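Long-range contacts in histidine--tRNA ligase (Staphylococcus aureus, PDB 1QE0), which attaches L-histidine to tRNA(His) at the expense of ATP, releasing AMP and diphosphate, and works as a homodimeric class II aminoacyl-tRNA synthetase: residues F154-L159 against E318-E323; P274-A279 against L314-E319; Q389-N394 against I409-L414. All blocks are in the same frame, centred on the assembly; numbering follows the deposited sequence.

Contacts 1 and 2 lie in the catalytic part of the class II synthetase and use the same helix, 310-319, sharing Glu318 and Glu319; their centres are 9 Å apart. Contact 1 is partly buried and gathers at the end of that helix, where a carboxylate takes backbone N-H groups beside a small apolar cluster. Contact 2 is a surface contact along its last turns, made by a tyrosine ring and hydroxyl without a hydrogen bond between the segments. Contact 3 belongs to the anticodon-binding domain, with its centre about 47 Å from that of contact 1, and is also a surface contact, but there one asparagine does most of the polar work.

Contact 1: F154-L159 against E318-E323; sequences FGLKHL and EEEGIE
Glu320 and Ile322 reach from the end of one helix toward the turn that follows another, and each meets it in its own way. The Glu320 chain, with CG beside its backbone N and a bend at chi2 (-99°), crosses Leu156 at about a right angle, so that its CG rests on Leu156 CD1 at 3.7 Å while the carboxylate passes on to the backbone beyond. There Lys157 N donates to Glu320 OE1 at 3.0 Å, the N-H...O angle being 159°; the donor stands above the carboxylate plane. His158 N adds a weak second bond to Glu320 OE1, at 3.5 Å. Two successive amides thus converge on OE1, while OE2 is bonded by Asn273 ND2, so both carboxylate oxygens have partners, and the rotation of the group is restrained. Ile322 crosses Leu156 obliquely, CD1 to CD1 at 3.8 Å. The same Ile322 CD1 lies 3.3 Å from Gly155 O, at the bare backbone of a glycine. Gly155 and Gly321 each end a helix in a Schellman motif with positive phi, and residues next to these turns meet across the contact. The contact therefore joins the exit of helix 137-153 to the exit of helix 310-319 in the catalytic domain of the class II synthetase, beside its mixed sheet. Leu156 also packs on Leu313 and Leu317 of the latter helix and on Met271 of strand 265-272, Phe154 turns to helix 13-33, and the backbone of His158 bonds to Asp272 as the chain enters strand 159-165.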
loop_
_atom_site.group_PDB
_atom_site.type_symbol
_atom_site.label_atom_id
_atom_site.label_comp_id
_atom_site.label_asym_id
_atom_site.label_seq_id
_atom_site.Cartn_x
_atom_site.Cartn_y
_atom_site.Cartn_z
ATOM N N PHE A 154 -11.030 7.712 10.375
ATOM C CA PHE A 154 -10.582 6.686 11.290
ATOM C C PHE A 154 -11.145 6.874 12.676
ATOM O O PHE A 154 -10.885 6.067 13.557
ATOM C CB PHE A 154 -9.054 6.653 11.335
ATOM C CG PHE A 154 -8.431 6.086 10.099
ATOM C CD1 PHE A 154 -8.525 4.713 9.829
ATOM C CD2 PHE A 154 -7.766 6.906 9.200
ATOM C CE1 PHE A 154 -7.966 4.165 8.696
ATOM C CE2 PHE A 154 -7.191 6.373 8.049
ATOM C CZ PHE A 154 -7.292 4.994 7.793
ATOM N N GLY A 155 -11.860 7.970 12.885
ATOM C CA GLY A 155 -12.458 8.239 14.180
ATOM C C GLY A 155 -11.673 9.155 15.100
ATOM O O GLY A 155 -12.085 9.386 16.240
ATOM N N LEU A 156 -10.516 9.632 14.651
ATOM C CA LEU A 156 -9.712 10.530 15.469
ATOM C C LEU A 156 -10.588 11.711 15.730
ATOM O O LEU A 156 -11.410 12.070 14.894
ATOM C CB LEU A 156 -8.471 10.972 14.739
ATOM C CG LEU A 156 -7.196 10.175 14.980
ATOM C CD1 LEU A 156 -7.417 9.124 16.033
ATOM C CD2 LEU A 156 -6.689 9.587 13.671
ATOM N N LYS A 157 -10.394 12.352 16.868
ATOM C CA LYS A 157 -11.268 13.447 17.185
ATOM C C LYS A 157 -10.722 14.716 17.742
ATOM O O LYS A 157 -11.439 15.708 17.749
ATOM C CB LYS A 157 -12.367 12.958 18.112
ATOM C CG LYS A 157 -13.751 12.932 17.497
ATOM C CD LYS A 157 -14.607 11.991 18.311
ATOM C CE LYS A 157 -14.191 10.544 18.072
ATOM N NZ LYS A 157 -15.061 10.009 17.027
ATOM N N HIS A 158 -9.513 14.733 18.272
ATOM C CA HIS A 158 -9.046 16.008 18.817
ATOM C C HIS A 158 -8.066 16.676 17.870
ATOM O O HIS A 158 -6.965 17.100 18.243
ATOM C CB HIS A 158 -8.546 15.841 20.268
ATOM C CG HIS A 158 -9.656 15.560 21.248
ATOM N ND1 HIS A 158 -10.995 15.669 20.919
ATOM C CD2 HIS A 158 -9.631 15.212 22.559
ATOM C CE1 HIS A 158 -11.742 15.406 21.977
ATOM N NE2 HIS A 158 -10.935 15.129 22.984
ATOM N N LEU A 159 -8.508 16.725 16.613
ATOM C CA LEU A 159 -7.758 17.300 15.496
ATOM C C LEU A 159 -7.854 18.811 15.515
ATOM O O LEU A 159 -8.810 19.372 16.045
ATOM C CB LEU A 159 -8.291 16.768 14.155
ATOM C CG LEU A 159 -7.754 15.433 13.656
ATOM C CD1 LEU A 159 -6.743 14.894 14.646
ATOM C CD2 LEU A 159 -8.910 14.482 13.434
ATOM N N GLU A 318 -3.998 4.833 18.803
ATOM C CA GLU A 318 -3.629 4.231 20.072
ATOM C C GLU A 318 -3.952 5.205 21.208
ATOM O O GLU A 318 -4.816 4.909 22.060
ATOM C CB GLU A 318 -2.133 3.947 20.080
ATOM C CG GLU A 318 -1.719 2.543 20.439
ATOM C CD GLU A 318 -0.206 2.451 20.606
ATOM O OE1 GLU A 318 0.301 2.820 21.698
ATOM O OE2 GLU A 318 0.488 2.050 19.638
ATOM N N GLU A 319 -3.290 6.370 21.198
ATOM C CA GLU A 319 -3.484 7.388 22.232
ATOM C C GLU A 319 -4.931 7.799 22.423
ATOM O O GLU A 319 -5.318 8.147 23.525
ATOM C CB GLU A 319 -2.657 8.640 21.948
ATOM C CG GLU A 319 -1.174 8.426 21.701
ATOM C CD GLU A 319 -0.403 7.909 22.901
ATOM O OE1 GLU A 319 -0.987 7.194 23.735
ATOM O OE2 GLU A 319 0.812 8.191 22.998
ATOM N N GLU A 320 -5.705 7.821 21.341
ATOM C CA GLU A 320 -7.108 8.196 21.415
ATOM C C GLU A 320 -7.920 6.996 21.845
ATOM O O GLU A 320 -9.131 7.087 22.030
ATOM C CB GLU A 320 -7.615 8.708 20.064
ATOM C CG GLU A 320 -6.904 9.977 19.562
ATOM C CD GLU A 320 -7.670 11.287 19.822
ATOM O OE1 GLU A 320 -8.758 11.483 19.206
ATOM O OE2 GLU A 320 -7.152 12.116 20.619
ATOM N N GLY A 321 -7.253 5.863 21.984
ATOM C CA GLY A 321 -7.935 4.658 22.395
ATOM C C GLY A 321 -8.902 4.207 21.334
ATOM O O GLY A 321 -10.086 4.021 21.592
ATOM N N ILE A 322 -8.404 4.038 20.124
ATOM C CA ILE A 322 -9.262 3.596 19.034
ATOM C C ILE A 322 -8.849 2.220 18.500
ATOM O O ILE A 322 -7.654 1.839 18.499
ATOM C CB ILE A 322 -9.328 4.660 17.918
ATOM C CG1 ILE A 322 -9.855 5.976 18.528
ATOM C CG2 ILE A 322 -10.167 4.171 16.742
ATOM C CD1 ILE A 322 -10.182 7.067 17.550
ATOM N N GLU A 323 -9.877 1.443 18.173
ATOM C CA GLU A 323 -9.715 0.097 17.639
ATOM C C GLU A 323 -10.284 0.056 16.220
ATOM O O GLU A 323 -11.285 0.704 15.917
ATOM C CB GLU A 323 -10.419 -0.918 18.539
#

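Contact 2: P274-A279 against L314-E319; sequences PNYDGA and LLALEE
The Tyr276 ring meets helix 310-319 with its rim: Leu315 CD1 lies at the edge, in the plane of the ring, 3.6 Å from Tyr276 CE1, and the two side chains come together tip to tip. Glu319 approaches obliquely, its CG 3.6 Å from Tyr276 CZ, and its carboxylate plane stands nearly upright to the ring, at 86°. The third flat group, the Asn275 amide, is turned 55° from that carboxylate. It is not the amide that comes closest, however, but the methylene of the same side chain, with Asn275 CB 3.9 Å from Glu319 OE1.

The torsions explain the meeting. In Tyr276, CG lies anti to the carbonyl carbon (chi1 -85°), which carries the hydroxyl end onto the helix although the first bond of the side chain does not aim at it. Tyr276 OH ends 3.5 Å from Ala316 CA, against the helix backbone, and is as close to Glu319 CG. In Glu319, CG too lies anti to the carbonyl carbon, which sets it beside the phenol, and the bend at chi2 sends the carboxylate back toward the backbone of Asn275. Leu315 and Glu319, one turn apart, and Ala316 beside Leu315 face the connection of the beta hairpin formed by strands 265-272 and 280-290, where a type II beta turn runs from Tyr276 to Ala279. Tyr276 and Ala316 both also touch Met271, so strand 265-272 takes part in the same packing.

Chemically, the contact consists of van der Waals packing of the phenol on a leucine methyl, Ala316 and the aliphatic part of Glu319. Glu319 OE2 and Asn275 O are 3.4 Å apart, but both are acceptors, so no hydrogen bond forms between them.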
loop_
_atom_site.group_PDB
_atom_site.type_symbol
_atom_site.label_atom_id
_atom_site.label_comp_id
_atom_site.label_asym_id
_atom_site.label_seq_id
_atom_site.Cartn_x
_atom_site.Cartn_y
_atom_site.Cartn_z
ATOM N N PRO A 274 -2.677 14.673 25.431
ATOM C CA PRO A 274 -1.909 14.730 26.684
ATOM C C PRO A 274 -0.827 13.667 26.893
ATOM O O PRO A 274 0.161 13.921 27.595
ATOM C CB PRO A 274 -3.004 14.658 27.761
ATOM C CG PRO A 274 -4.085 13.879 27.090
ATOM C CD PRO A 274 -4.113 14.557 25.741
ATOM N N ASN A 275 -0.991 12.495 26.283
ATOM C CA ASN A 275 0.007 11.451 26.426
ATOM C C ASN A 275 1.113 11.620 25.393
ATOM O O ASN A 275 1.806 10.664 25.049
ATOM C CB ASN A 275 -0.643 10.085 26.300
ATOM C CG ASN A 275 -1.818 9.923 27.238
ATOM O OD1 ASN A 275 -1.820 10.462 28.357
ATOM N ND2 ASN A 275 -2.837 9.187 26.793
ATOM N N TYR A 276 1.307 12.859 24.949
ATOM C CA TYR A 276 2.304 13.211 23.949
ATOM C C TYR A 276 3.436 14.066 24.501
ATOM O O TYR A 276 3.253 14.761 25.501
ATOM C CB TYR A 276 1.627 13.952 22.806
ATOM C CG TYR A 276 1.061 13.011 21.807
ATOM C CD1 TYR A 276 1.767 11.867 21.459
ATOM C CD2 TYR A 276 -0.155 13.262 21.183
ATOM C CE1 TYR A 276 1.293 10.989 20.504
ATOM C CE2 TYR A 276 -0.649 12.381 20.212
ATOM C CZ TYR A 276 0.090 11.241 19.881
ATOM O OH TYR A 276 -0.341 10.347 18.926
ATOM N N ASP A 277 4.610 13.999 23.873
ATOM C CA ASP A 277 5.745 14.806 24.315
ATOM C C ASP A 277 5.322 16.252 24.076
ATOM O O ASP A 277 5.350 16.746 22.948
ATOM C CB ASP A 277 7.013 14.477 23.511
ATOM C CG ASP A 277 8.280 15.162 24.066
ATOM O OD1 ASP A 277 8.187 16.010 25.003
ATOM O OD2 ASP A 277 9.378 14.825 23.546
ATOM N N GLY A 278 4.858 16.902 25.136
ATOM C CA GLY A 278 4.408 18.274 25.009
ATOM C C GLY A 278 2.926 18.326 24.714
ATOM O O GLY A 278 2.400 19.364 24.362
ATOM N N ALA A 279 2.261 17.190 24.838
ATOM C CA ALA A 279 0.822 17.085 24.613
ATOM C C ALA A 279 0.314 17.270 23.178
ATOM O O ALA A 279 -0.817 16.867 22.869
ATOM C CB ALA A 279 0.060 18.023 25.554
ATOM N N LEU A 314 -1.176 5.517 13.187
ATOM C CA LEU A 314 -1.363 4.323 14.008
ATOM C C LEU A 314 -1.295 4.698 15.503
ATOM O O LEU A 314 -2.210 4.404 16.271
ATOM C CB LEU A 314 -0.284 3.290 13.672
ATOM C CG LEU A 314 -0.709 1.980 12.982
ATOM C CD1 LEU A 314 -2.197 1.791 13.045
ATOM C CD2 LEU A 314 -0.254 1.928 11.548
ATOM N N LEU A 315 -0.255 5.427 15.889
ATOM C CA LEU A 315 -0.060 5.843 17.282
ATOM C C LEU A 315 -1.165 6.779 17.781
ATOM O O LEU A 315 -1.519 6.755 18.961
ATOM C CB LEU A 315 1.294 6.531 17.414
ATOM C CG LEU A 315 2.063 6.484 18.729
ATOM C CD1 LEU A 315 2.404 7.910 19.106
ATOM C CD2 LEU A 315 1.277 5.775 19.837
ATOM N N ALA A 316 -1.699 7.603 16.879
ATOM C CA ALA A 316 -2.767 8.543 17.201
ATOM C C ALA A 316 -3.968 7.737 17.605
ATOM O O ALA A 316 -4.619 8.059 18.602
ATOM C CB ALA A 316 -3.112 9.387 15.993
ATOM N N LEU A 317 -4.276 6.696 16.825
ATOM C CA LEU A 317 -5.427 5.852 17.137
ATOM C C LEU A 317 -5.232 5.240 18.523
ATOM O O LEU A 317 -6.166 5.156 19.317
ATOM C CB LEU A 317 -5.618 4.740 16.096
ATOM C CG LEU A 317 -6.380 4.902 14.767
ATOM C CD1 LEU A 317 -7.476 5.944 14.870
ATOM C CD2 LEU A 317 -5.446 5.260 13.666
ATOM N N GLU A 318 -3.998 4.833 18.803
ATOM C CA GLU A 318 -3.629 4.231 20.072
ATOM C C GLU A 318 -3.952 5.205 21.208
ATOM O O GLU A 318 -4.816 4.909 22.060
ATOM C CB GLU A 318 -2.133 3.947 20.080
ATOM C CG GLU A 318 -1.719 2.543 20.439
ATOM C CD GLU A 318 -0.206 2.451 20.606
ATOM O OE1 GLU A 318 0.301 2.820 21.698
ATOM O OE2 GLU A 318 0.488 2.050 19.638
ATOM N N GLU A 319 -3.290 6.370 21.198
ATOM C CA GLU A 319 -3.484 7.388 22.232
ATOM C C GLU A 319 -4.931 7.799 22.423
ATOM O O GLU A 319 -5.318 8.147 23.525
ATOM C CB GLU A 319 -2.657 8.640 21.948
ATOM C CG GLU A 319 -1.174 8.426 21.701
ATOM C CD GLU A 319 -0.403 7.909 22.901
ATOM O OE1 GLU A 319 -0.987 7.194 23.735
ATOM O OE2 GLU A 319 0.812 8.191 22.998
#

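Contact 3: Q389-N394 against I409-L414; sequences QELENN and IELDAL
Helix 388-393 ends at Asn394, whose positive phi (56°) turns the backbone so that its CA comes within 4.9 Å of the CA of Leu411, at the bend leading into helix 413-419. The contact joins the end of helix 388-393 to the turn before helix 413-419 in the anticodon-binding domain, an alpha/beta domain with a mixed five-stranded sheet, and between the two segments runs the antiparallel hairpin of strands 396-400 and 406-409. Asn394 carries it. With CG anti to the backbone N, its amide extends across the facing turn. Asn394 OD1 accepts from Asp412 N at 3.2 Å, in the carbonyl plane and on a lone pair, while the backbone oxygen of Asn394 takes a weak bond from Leu411 N. The other end of the amide, ND2, faces two carboxylates, both on the same side, and gives a weak bond to each, Asp412 OD1 and Glu410 OE1. Their planes are turned 84° and 73° from the amide; Asp412 crosses Asn394 at about a right angle, whereas Glu410 runs alongside it. Two acidic groups around one amide N-H pair would probably polarise it, and the N-H bonds may in turn ease their mutual repulsion.

Leu411 points at the helix and supplies the apolar part, its CD1 lying 4.1 Å from CD1 of Leu391, which it crosses obliquely. Both leucines also touch Tyr344 of helix 338-353, so the two segments share an aromatic neighbour. One methyl of Leu411 reaches the last turn of the helix itself, Leu411 CD1 standing 3.2 Å from Glu390 O.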
loop_
_atom_site.group_PDB
_atom_site.type_symbol
_atom_site.label_atom_id
_atom_site.label_comp_id
_atom_site.label_asym_id
_atom_site.label_seq_id
_atom_site.Cartn_x
_atom_site.Cartn_y
_atom_site.Cartn_z
ATOM N N GLN A 389 -16.928 -41.964 12.682
ATOM C CA GLN A 389 -18.368 -42.111 12.832
ATOM C C GLN A 389 -19.074 -41.019 12.055
ATOM O O GLN A 389 -20.065 -41.272 11.382
ATOM C CB GLN A 389 -18.807 -42.138 14.294
ATOM C CG GLN A 389 -18.204 -41.061 15.166
ATOM C CD GLN A 389 -18.794 -41.055 16.589
ATOM O OE1 GLN A 389 -19.972 -41.333 16.773
ATOM N NE2 GLN A 389 -17.963 -40.744 17.591
ATOM N N GLU A 390 -18.498 -39.821 12.072
ATOM C CA GLU A 390 -19.045 -38.661 11.353
ATOM C C GLU A 390 -18.878 -38.869 9.848
ATOM O O GLU A 390 -19.694 -38.423 9.037
ATOM C CB GLU A 390 -18.306 -37.372 11.752
ATOM C CG GLU A 390 -18.541 -36.906 13.188
ATOM C CD GLU A 390 -17.651 -37.592 14.236
ATOM O OE1 GLU A 390 -16.668 -38.264 13.880
ATOM O OE2 GLU A 390 -17.915 -37.436 15.448
ATOM N N LEU A 391 -17.824 -39.590 9.491
ATOM C CA LEU A 391 -17.499 -39.850 8.105
ATOM C C LEU A 391 -18.515 -40.747 7.453
ATOM O O LEU A 391 -18.724 -40.670 6.257
ATOM C CB LEU A 391 -16.093 -40.447 8.002
ATOM C CG LEU A 391 -15.116 -39.799 7.021
ATOM C CD1 LEU A 391 -15.433 -38.339 6.819
ATOM C CD2 LEU A 391 -13.716 -39.975 7.539
ATOM N N GLU A 392 -19.168 -41.589 8.237
ATOM C CA GLU A 392 -20.158 -42.477 7.662
ATOM C C GLU A 392 -21.568 -41.918 7.745
ATOM O O GLU A 392 -22.254 -41.816 6.732
ATOM C CB GLU A 392 -20.059 -43.868 8.276
ATOM C CG GLU A 392 -19.914 -43.875 9.768
ATOM C CD GLU A 392 -19.797 -45.273 10.351
ATOM O OE1 GLU A 392 -19.306 -45.398 11.501
ATOM O OE2 GLU A 392 -20.202 -46.242 9.667
ATOM N N ASN A 393 -21.995 -41.530 8.938
ATOM C CA ASN A 393 -23.325 -40.959 9.110
ATOM C C ASN A 393 -23.504 -39.731 8.203
ATOM O O ASN A 393 -24.639 -39.293 7.989
ATOM C CB ASN A 393 -23.542 -40.472 10.553
ATOM C CG ASN A 393 -23.493 -41.577 11.585
ATOM O OD1 ASN A 393 -22.672 -41.544 12.496
ATOM N ND2 ASN A 393 -24.418 -42.522 11.491
ATOM N N ASN A 394 -22.397 -39.167 7.705
ATOM C CA ASN A 394 -22.407 -37.957 6.878
ATOM C C ASN A 394 -23.128 -36.851 7.648
ATOM O O ASN A 394 -24.101 -36.269 7.177
ATOM C CB ASN A 394 -23.079 -38.184 5.522
ATOM C CG ASN A 394 -23.124 -36.908 4.645
ATOM O OD1 ASN A 394 -22.202 -36.090 4.641
ATOM N ND2 ASN A 394 -24.210 -36.743 3.912
ATOM N N ILE A 409 -25.338 -30.838 11.110
ATOM C CA ILE A 409 -25.671 -30.736 9.690
ATOM C C ILE A 409 -25.008 -31.913 9.007
ATOM O O ILE A 409 -24.218 -32.615 9.646
ATOM C CB ILE A 409 -25.149 -29.429 9.049
ATOM C CG1 ILE A 409 -23.624 -29.396 9.074
ATOM C CG2 ILE A 409 -25.735 -28.218 9.752
ATOM C CD1 ILE A 409 -23.056 -28.316 8.202
ATOM N N GLU A 410 -25.368 -32.183 7.750
ATOM C CA GLU A 410 -24.727 -33.277 7.015
ATOM C C GLU A 410 -23.320 -32.793 6.550
ATOM O O GLU A 410 -23.132 -31.597 6.280
ATOM C CB GLU A 410 -25.591 -33.739 5.831
ATOM C CG GLU A 410 -25.660 -32.769 4.679
ATOM C CD GLU A 410 -26.494 -33.288 3.497
ATOM O OE1 GLU A 410 -26.005 -34.197 2.775
ATOM O OE2 GLU A 410 -27.628 -32.760 3.287
ATOM N N LEU A 411 -22.369 -33.713 6.435
ATOM C CA LEU A 411 -21.017 -33.336 6.043
ATOM C C LEU A 411 -20.998 -32.599 4.729
ATOM O O LEU A 411 -20.283 -31.601 4.619
ATOM C CB LEU A 411 -20.068 -34.523 6.078
ATOM C CG LEU A 411 -19.057 -34.460 7.213
ATOM C CD1 LEU A 411 -18.645 -35.830 7.582
ATOM C CD2 LEU A 411 -17.862 -33.687 6.796
ATOM N N ASP A 412 -21.798 -33.026 3.762
ATOM C CA ASP A 412 -21.856 -32.317 2.487
ATOM C C ASP A 412 -22.168 -30.837 2.641
ATOM O O ASP A 412 -21.555 -29.977 1.968
ATOM C CB ASP A 412 -22.934 -32.899 1.576
ATOM C CG ASP A 412 -22.494 -34.192 0.926
ATOM O OD1 ASP A 412 -22.888 -35.270 1.381
ATOM O OD2 ASP A 412 -21.740 -34.140 -0.041
ATOM N N ALA A 413 -23.140 -30.525 3.485
ATOM C CA ALA A 413 -23.502 -29.138 3.652
ATOM C C ALA A 413 -22.319 -28.277 4.050
ATOM O O ALA A 413 -22.247 -27.153 3.592
ATOM C CB ALA A 413 -24.620 -28.978 4.629
ATOM N N LEU A 414 -21.327 -28.783 4.762
ATOM C CA LEU A 414 -20.249 -27.923 5.230
ATOM C C LEU A 414 -19.833 -26.712 4.368
ATOM O O LEU A 414 -19.826 -25.609 4.882
ATOM C CB LEU A 414 -19.030 -28.711 5.606
ATOM C CG LEU A 414 -18.491 -28.445 7.008
ATOM C CD1 LEU A 414 -18.629 -27.006 7.358
ATOM C CD2 LEU A 414 -19.267 -29.231 7.987
#